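Local coordinates for protein lantibiotic dehydratase (Microbispora corallina, PDB 5EHK) that probably dehydrates serine and threonine residues of the NAI-107 precursor peptide, drawing on glutamyl-tRNA to activate their hydroxyl groups, at residues Leu950-Ala955 and Ala1015-Leu1020; Gly1025-Leu1030 and Gln1038-Leu1043. All coordinates share one frame; numbering follows the deposited sequence.

Contact 1. Residues Leu950-Ala955 and Ala1015-Leu1020; sequences LDEVTA and ARWQKL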
ATOM      1  N   LEU A 950       9.960  33.480   1.353  1.00 27.15           N
ATOM      2  CA  LEU A 950       9.336  33.003   0.141  1.00 23.38           C
ATOM      3  C   LEU A 950       7.820  33.097   0.220  1.00 25.34           C
ATOM      4  O   LEU A 950       7.180  33.492  -0.739  1.00 30.27           O
ATOM      5  CB  LEU A 950       9.761  31.561  -0.114  1.00 23.61           C
ATOM      6  CG  LEU A 950       9.826  31.058  -1.552  1.00 25.72           C
ATOM      7  CD1 LEU A 950      10.575  32.024  -2.463  1.00 23.69           C
ATOM      8  CD2 LEU A 950      10.495  29.703  -1.561  1.00 22.85           C
ATOM      9  N   ASP A 951       7.237  32.760   1.366  1.00 33.20           N
ATOM     10  CA  ASP A 951       5.782  32.841   1.518  1.00 33.03           C
ATOM     11  C   ASP A 951       5.298  34.270   1.344  1.00 31.79           C
ATOM     12  O   ASP A 951       4.224  34.522   0.788  1.00 31.80           O
ATOM     13  CB  ASP A 951       5.317  32.309   2.870  1.00 29.90           C
ATOM     14  CG  ASP A 951       5.524  30.821   3.012  1.00 38.87           C
ATOM     15  OD1 ASP A 951       6.347  30.265   2.256  1.00 36.85           O
ATOM     16  OD2 ASP A 951       4.846  30.201   3.865  1.00 47.33           O
ATOM     17  N   GLU A 952       6.095  35.207   1.831  1.00 30.33           N
ATOM     18  CA  GLU A 952       5.762  36.606   1.662  1.00 36.21           C
ATOM     19  C   GLU A 952       5.770  37.011   0.194  1.00 28.42           C
ATOM     20  O   GLU A 952       4.768  37.510  -0.310  1.00 28.13           O
ATOM     21  CB  GLU A 952       6.690  37.499   2.495  1.00 36.13           C
ATOM     22  CG  GLU A 952       6.233  37.628   3.949  1.00 43.11           C
ATOM     23  CD  GLU A 952       7.319  38.140   4.871  1.00 45.21           C
ATOM     24  OE1 GLU A 952       8.513  37.875   4.598  1.00 43.78           O
ATOM     25  OE2 GLU A 952       6.977  38.832   5.854  1.00 44.34           O
ATOM     26  N   VAL A 953       6.873  36.763  -0.501  1.00 30.09           N
ATOM     27  CA  VAL A 953       6.967  37.185  -1.893  1.00 26.87           C
ATOM     28  C   VAL A 953       5.912  36.457  -2.727  1.00 28.19           C
ATOM     29  O   VAL A 953       5.420  37.006  -3.711  1.00 26.06           O
ATOM     30  CB  VAL A 953       8.384  37.016  -2.480  1.00 26.43           C
ATOM     31  CG1 VAL A 953       9.418  37.607  -1.521  1.00 23.50           C
ATOM     32  CG2 VAL A 953       8.685  35.559  -2.751  1.00 24.12           C
ATOM     33  N   THR A 954       5.541  35.240  -2.316  1.00 28.05           N
ATOM     34  CA  THR A 954       4.491  34.488  -3.009  1.00 25.27           C
ATOM     35  C   THR A 954       3.116  35.108  -2.775  1.00 23.68           C
ATOM     36  O   THR A 954       2.320  35.233  -3.710  1.00 21.14           O
ATOM     37  CB  THR A 954       4.503  32.989  -2.666  1.00 24.41           C
ATOM     38  OG1 THR A 954       5.782  32.442  -3.010  1.00 26.65           O
ATOM     39  CG2 THR A 954       3.437  32.227  -3.469  1.00 21.02           C
ATOM     40  N   ALA A 955       2.840  35.488  -1.529  1.00 26.28           N
ATOM     41  CA  ALA A 955       1.618  36.225  -1.206  1.00 25.68           C
ATOM     42  C   ALA A 955       1.580  37.523  -2.015  1.00 25.47           C
ATOM     43  O   ALA A 955       0.582  37.841  -2.663  1.00 23.70           O
ATOM     44  CB  ALA A 955       1.582  36.544   0.275  1.00 25.77           C
ATOM     45  N   ALA A1015      -2.744  42.654  11.423  1.00 68.64           N
ATOM     46  CA  ALA A1015      -2.295  44.034  11.292  1.00 62.18           C
ATOM     47  C   ALA A1015      -1.096  44.093  10.357  1.00 61.79           C
ATOM     48  O   ALA A1015      -0.944  45.047   9.598  1.00 57.40           O
ATOM     49  CB  ALA A1015      -1.946  44.607  12.657  1.00 52.76           C
ATOM     50  N   ARG A1016      -0.251  43.066  10.417  1.00 63.41           N
ATOM     51  CA  ARG A1016       0.944  43.004   9.581  1.00 61.03           C
ATOM     52  C   ARG A1016       0.566  42.849   8.124  1.00 63.64           C
ATOM     53  O   ARG A1016       0.791  43.741   7.303  1.00 60.22           O
ATOM     54  CB  ARG A1016       1.850  41.833   9.999  1.00 64.59           C
ATOM     55  CG  ARG A1016       3.032  41.591   9.047  1.00 68.49           C
ATOM     56  CD  ARG A1016       3.955  40.451   9.487  1.00 59.32           C
ATOM     57  NE  ARG A1016       4.646  40.787  10.729  1.00 63.07           N
ATOM     58  CZ  ARG A1016       5.645  41.667  10.818  1.00 62.24           C
ATOM     59  NH1 ARG A1016       6.076  42.296   9.731  1.00 65.70           N
ATOM     60  NH2 ARG A1016       6.218  41.920  11.988  1.00 44.15           N
ATOM     61  N   TRP A1017      -0.072  41.724   7.832  1.00 64.24           N
ATOM     62  CA  TRP A1017      -0.370  41.323   6.470  1.00 58.37           C
ATOM     63  C   TRP A1017      -1.181  42.344   5.697  1.00 58.40           C
ATOM     64  O   TRP A1017      -0.998  42.508   4.488  1.00 60.99           O
ATOM     65  CB  TRP A1017      -1.026  39.947   6.478  1.00 60.36           C
ATOM     66  CG  TRP A1017      -0.122  38.935   7.106  1.00 62.26           C
ATOM     67  CD1 TRP A1017      -0.347  38.237   8.247  1.00 63.04           C
ATOM     68  CD2 TRP A1017       1.168  38.521   6.630  1.00 64.59           C
ATOM     69  NE1 TRP A1017       0.715  37.409   8.517  1.00 68.71           N
ATOM     70  CE2 TRP A1017       1.659  37.563   7.538  1.00 67.75           C
ATOM     71  CE3 TRP A1017       1.951  38.868   5.525  1.00 58.96           C
ATOM     72  CZ2 TRP A1017       2.899  36.945   7.377  1.00 61.74           C
ATOM     73  CZ3 TRP A1017       3.178  38.252   5.364  1.00 61.71           C
ATOM     74  CH2 TRP A1017       3.640  37.301   6.286  1.00 62.12           C
ATOM     75  N   GLN A1018      -2.077  43.031   6.387  1.00 59.71           N
ATOM     76  CA  GLN A1018      -2.830  44.099   5.756  1.00 59.10           C
ATOM     77  C   GLN A1018      -1.896  45.214   5.307  1.00 57.75           C
ATOM     78  O   GLN A1018      -2.079  45.804   4.243  1.00 56.20           O
ATOM     79  CB  GLN A1018      -3.856  44.642   6.733  1.00 62.32           C
ATOM     80  CG  GLN A1018      -5.016  43.712   6.962  1.00 63.15           C
ATOM     81  CD  GLN A1018      -5.760  44.054   8.227  1.00 69.07           C
ATOM     82  OE1 GLN A1018      -5.812  45.215   8.637  1.00 69.99           O
ATOM     83  NE2 GLN A1018      -6.341  43.040   8.862  1.00 69.56           N
ATOM     84  N   LYS A1019      -0.877  45.483   6.115  1.00 56.93           N
ATOM     85  CA  LYS A1019       0.053  46.572   5.829  1.00 58.53           C
ATOM     86  C   LYS A1019       1.025  46.217   4.713  1.00 49.45           C
ATOM     87  O   LYS A1019       1.404  47.072   3.912  1.00 38.29           O
ATOM     88  CB  LYS A1019       0.820  46.960   7.099  1.00 60.72           C
ATOM     89  CG  LYS A1019      -0.026  47.646   8.177  1.00 67.04           C
ATOM     90  CD  LYS A1019       0.749  47.742   9.490  1.00 71.98           C
ATOM     91  CE  LYS A1019       2.049  48.533   9.336  1.00 77.68           C
ATOM     92  NZ  LYS A1019       2.780  48.642  10.634  1.00 74.61           N
ATOM     93  N   LEU A1020       1.418  44.947   4.670  1.00 53.94           N
ATOM     94  CA  LEU A1020       2.368  44.449   3.674  1.00 48.30           C
ATOM     95  C   LEU A1020       1.694  44.210   2.314  1.00 43.22           C
ATOM     96  O   LEU A1020       2.142  44.723   1.287  1.00 43.62           O
ATOM     97  CB  LEU A1020       3.043  43.166   4.173  1.00 44.22           C
ATOM     98  CG  LEU A1020       4.205  42.583   3.373  1.00 43.02           C
ATOM     99  CD1 LEU A1020       5.376  43.515   3.438  1.00 43.80           C
ATOM    100  CD2 LEU A1020       4.593  41.215   3.894  1.00 49.97           C
TER
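Glu952 bridges from the start of helix 950-965 to Trp1017 and Leu1020 of helix 1014-1020. Before it in the chain, Asp951 makes no contact across the interface; its OD1 forms a salt bridge with Arg1092. Glu952 CG, anti to its own carbonyl carbon (chi1 -83°), meets the far edge of the indole near the ring plane: CG lies 3.4 Å from Trp1017 CZ3. Beyond it the extended chain crosses the indole at about a right angle, the carboxylate turned 70° from the ring. Glu952 OE2 lies 3.9 Å from Leu1020 CD2, while OE1 accepts from Thr949 N, a bond that caps the start of the helix. Glu952 OE2 and Arg1016 NH1 stay 5.3 Å apart, too far for a salt bridge, although the opposite charges may still attract. Arg1016 CD also packs over one indole face. Farther along, Thr954 OG1 reaches back one turn to Leu950 O (2.9 Å), which already accepts Thr954 N. Helix 1090-1109 joins the two sides of this mainly helical packing, with Asp951 and Thr954 against Val1096 and Trp1017 against Leu1099, while Leu1020 leans on helix 1028-1032.

Contact 2. Residues Gly1025-Leu1030 and Gln1038-Leu1043; sequences GGWPLL and QVLAAL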
ATOM      1  N   GLY A1025      -4.082  49.735  -2.335  1.00 38.12           N
ATOM      2  CA  GLY A1025      -3.537  50.956  -1.778  1.00 37.02           C
ATOM      3  C   GLY A1025      -2.252  51.447  -2.424  1.00 42.61           C
ATOM      4  O   GLY A1025      -1.672  52.420  -1.950  1.00 51.74           O
ATOM      5  N   GLY A1026      -1.796  50.779  -3.485  1.00 40.53           N
ATOM      6  CA  GLY A1026      -0.597  51.182  -4.210  1.00 28.95           C
ATOM      7  C   GLY A1026       0.703  50.597  -3.663  1.00 39.20           C
ATOM      8  O   GLY A1026       1.794  50.999  -4.090  1.00 33.90           O
ATOM      9  N   TRP A1027       0.578  49.627  -2.748  1.00 37.80           N
ATOM     10  CA  TRP A1027       1.715  48.910  -2.157  1.00 36.94           C
ATOM     11  C   TRP A1027       2.653  49.816  -1.364  1.00 46.64           C
ATOM     12  O   TRP A1027       3.873  49.791  -1.588  1.00 45.58           O
ATOM     13  CB  TRP A1027       2.554  48.192  -3.239  1.00 48.29           C
ATOM     14  CG  TRP A1027       1.915  46.994  -3.932  1.00 40.82           C
ATOM     15  CD1 TRP A1027       1.417  46.948  -5.209  1.00 36.10           C
ATOM     16  CD2 TRP A1027       1.747  45.680  -3.391  1.00 34.84           C
ATOM     17  NE1 TRP A1027       0.936  45.690  -5.484  1.00 35.83           N
ATOM     18  CE2 TRP A1027       1.127  44.892  -4.386  1.00 37.26           C
ATOM     19  CE3 TRP A1027       2.040  45.097  -2.156  1.00 33.86           C
ATOM     20  CZ2 TRP A1027       0.805  43.550  -4.185  1.00 33.67           C
ATOM     21  CZ3 TRP A1027       1.717  43.764  -1.957  1.00 33.98           C
ATOM     22  CH2 TRP A1027       1.106  43.006  -2.963  1.00 31.49           C
ATOM     23  N   PRO A1028       2.102  50.600  -0.415  1.00 57.90           N
ATOM     24  CA  PRO A1028       2.886  51.706   0.164  1.00 53.67           C
ATOM     25  C   PRO A1028       4.068  51.213   1.004  1.00 46.59           C
ATOM     26  O   PRO A1028       5.200  51.658   0.809  1.00 39.79           O
ATOM     27  CB  PRO A1028       1.858  52.466   1.029  1.00 59.75           C
ATOM     28  CG  PRO A1028       0.533  51.653   0.935  1.00 56.96           C
ATOM     29  CD  PRO A1028       0.897  50.308   0.384  1.00 54.83           C
ATOM     30  N   LEU A1029       3.795  50.287   1.916  1.00 43.58           N
ATOM     31  CA  LEU A1029       4.823  49.759   2.789  1.00 39.29           C
ATOM     32  C   LEU A1029       5.941  49.097   1.984  1.00 48.57           C
ATOM     33  O   LEU A1029       7.121  49.280   2.290  1.00 53.52           O
ATOM     34  CB  LEU A1029       4.208  48.789   3.785  1.00 35.28           C
ATOM     35  CG  LEU A1029       5.058  48.395   4.985  1.00 47.85           C
ATOM     36  CD1 LEU A1029       4.146  47.974   6.144  1.00 55.66           C
ATOM     37  CD2 LEU A1029       6.049  47.281   4.639  1.00 52.23           C
ATOM     38  N   LEU A1030       5.574  48.317   0.968  1.00 47.11           N
ATOM     39  CA  LEU A1030       6.569  47.611   0.157  1.00 43.75           C
ATOM     40  C   LEU A1030       7.527  48.582  -0.530  1.00 45.93           C
ATOM     41  O   LEU A1030       8.725  48.314  -0.623  1.00 45.63           O
ATOM     42  CB  LEU A1030       5.902  46.704  -0.888  1.00 46.16           C
ATOM     43  CG  LEU A1030       5.763  45.194  -0.630  1.00 44.00           C
ATOM     44  CD1 LEU A1030       5.481  44.463  -1.931  1.00 36.59           C
ATOM     45  CD2 LEU A1030       7.009  44.628   0.032  1.00 39.55           C
ATOM     46  N   GLN A1038      12.444  45.767  -5.087  1.00 34.38           N
ATOM     47  CA  GLN A1038      13.007  44.768  -5.972  1.00 29.46           C
ATOM     48  C   GLN A1038      12.022  43.628  -6.194  1.00 31.15           C
ATOM     49  O   GLN A1038      12.052  42.944  -7.221  1.00 27.79           O
ATOM     50  CB  GLN A1038      14.346  44.247  -5.462  1.00 28.43           C
ATOM     51  CG  GLN A1038      15.542  45.128  -5.768  1.00 29.38           C
ATOM     52  CD  GLN A1038      16.858  44.512  -5.278  1.00 44.37           C
ATOM     53  OE1 GLN A1038      16.997  44.117  -4.112  1.00 45.29           O
ATOM     54  NE2 GLN A1038      17.818  44.397  -6.184  1.00 50.90           N
ATOM     55  N   VAL A1039      11.151  43.422  -5.220  1.00 30.83           N
ATOM     56  CA  VAL A1039      10.111  42.434  -5.365  1.00 27.09           C
ATOM     57  C   VAL A1039       9.137  42.885  -6.426  1.00 28.67           C
ATOM     58  O   VAL A1039       8.821  42.131  -7.349  1.00 28.05           O
ATOM     59  CB  VAL A1039       9.380  42.213  -4.055  1.00 25.88           C
ATOM     60  CG1 VAL A1039       8.179  41.350  -4.281  1.00 24.35           C
ATOM     61  CG2 VAL A1039      10.314  41.539  -3.062  1.00 31.06           C
ATOM     62  N   LEU A1040       8.692  44.132  -6.330  1.00 30.75           N
ATOM     63  CA  LEU A1040       7.698  44.630  -7.283  1.00 29.93           C
ATOM     64  C   LEU A1040       8.232  44.781  -8.713  1.00 25.94           C
ATOM     65  O   LEU A1040       7.494  44.542  -9.670  1.00 22.22           O
ATOM     66  CB  LEU A1040       7.058  45.932  -6.794  1.00 26.29           C
ATOM     67  CG  LEU A1040       6.181  45.841  -5.541  1.00 35.73           C
ATOM     68  CD1 LEU A1040       5.413  47.142  -5.345  1.00 44.63           C
ATOM     69  CD2 LEU A1040       5.226  44.672  -5.598  1.00 27.32           C
ATOM     70  N   ALA A1041       9.496  45.172  -8.858  1.00 20.19           N
ATOM     71  CA  ALA A1041      10.089  45.311 -10.189  1.00 24.11           C
ATOM     72  C   ALA A1041      10.097  43.958 -10.895  1.00 27.14           C
ATOM     73  O   ALA A1041       9.743  43.852 -12.076  1.00 27.24           O
ATOM     74  CB  ALA A1041      11.506  45.848 -10.098  1.00 18.74           C
ATOM     75  N   ALA A1042      10.466  42.919 -10.152  1.00 23.82           N
ATOM     76  CA  ALA A1042      10.572  41.584 -10.717  1.00 25.32           C
ATOM     77  C   ALA A1042       9.223  41.044 -11.210  1.00 21.82           C
ATOM     78  O   ALA A1042       9.189  40.091 -11.973  1.00 20.51           O
ATOM     79  CB  ALA A1042      11.193  40.632  -9.702  1.00 20.28           C
ATOM     80  N   LEU A1043       8.130  41.681 -10.789  1.00 22.45           N
ATOM     81  CA  LEU A1043       6.765  41.310 -11.172  1.00 18.80           C
ATOM     82  C   LEU A1043       6.111  42.175 -12.252  1.00 16.93           C
ATOM     83  O   LEU A1043       4.942  41.978 -12.566  1.00 19.03           O
ATOM     84  CB  LEU A1043       5.850  41.355  -9.952  1.00 16.00           C
ATOM     85  CG  LEU A1043       6.121  40.429  -8.791  1.00 15.35           C
ATOM     86  CD1 LEU A1043       5.198  40.821  -7.673  1.00 21.40           C
ATOM     87  CD2 LEU A1043       5.846  39.017  -9.193  1.00 15.16           C
TER
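Leu1040 drives both of its methyl groups into the angle made by Trp1027 and Leu1030, an entirely apolar contact without hydrogen bonds across it. Ahead of it in the chain, Val1039 faces the same side and packs on Phe946 and Ile956. Leu1040 CG, anti to the carbonyl carbon (chi1 -67°), carries both methyls toward 1025-1030. Leu1040 CD1 touches the root of the indole, 3.7 Å from Trp1027 CB and 3.8 Å from Trp1027 CG. Leu1040 CD2 stands 4.2 Å from the centroid of the Trp1027 five-membered ring and only 6° off its normal, a CH-pi contact over the face. The contact folds together two short consecutive helices, 1028-1032 and 1034-1042, and the turn that leads into the first. In that turn Gly1026 and Trp1027 both have positive phi, and Gly1026 O accepts from Arg1031 NE. The same Leu1040 CD2 also packs 3.7 Å from Leu1030 CD1, so it sits in the corner where the indole face meets the Leu1030 methyl. Farther along, Ala1042 and Leu1043 turn to helix 920-942, both meeting Leu937, and Leu1043 also reaches Ser957 of helix 950-965.

How the contacts relate
Contact 1 closes before contact 2 opens, and only a short loop parts helix 1014-1020 from the Gly-rich turn at 1025-1026. Their centres lie about 11 Å apart, and Leu1020 joins them directly: Leu1020 O sits 3.4 Å from Trp1027 CZ3, and Leu1020 CD1 lies 3.9 Å from Leu1030 CD2. Helix 950-965 runs past both: its first turns supply contact 1, while Ile956, just beyond, packs on Trp1027, Leu1030 and Val1039 of contact 2. The centres of contacts 1 and 2 lie about 48 and 54 Å from the centre of the chain, and both are packing between helices of the C-terminal dehydratase region.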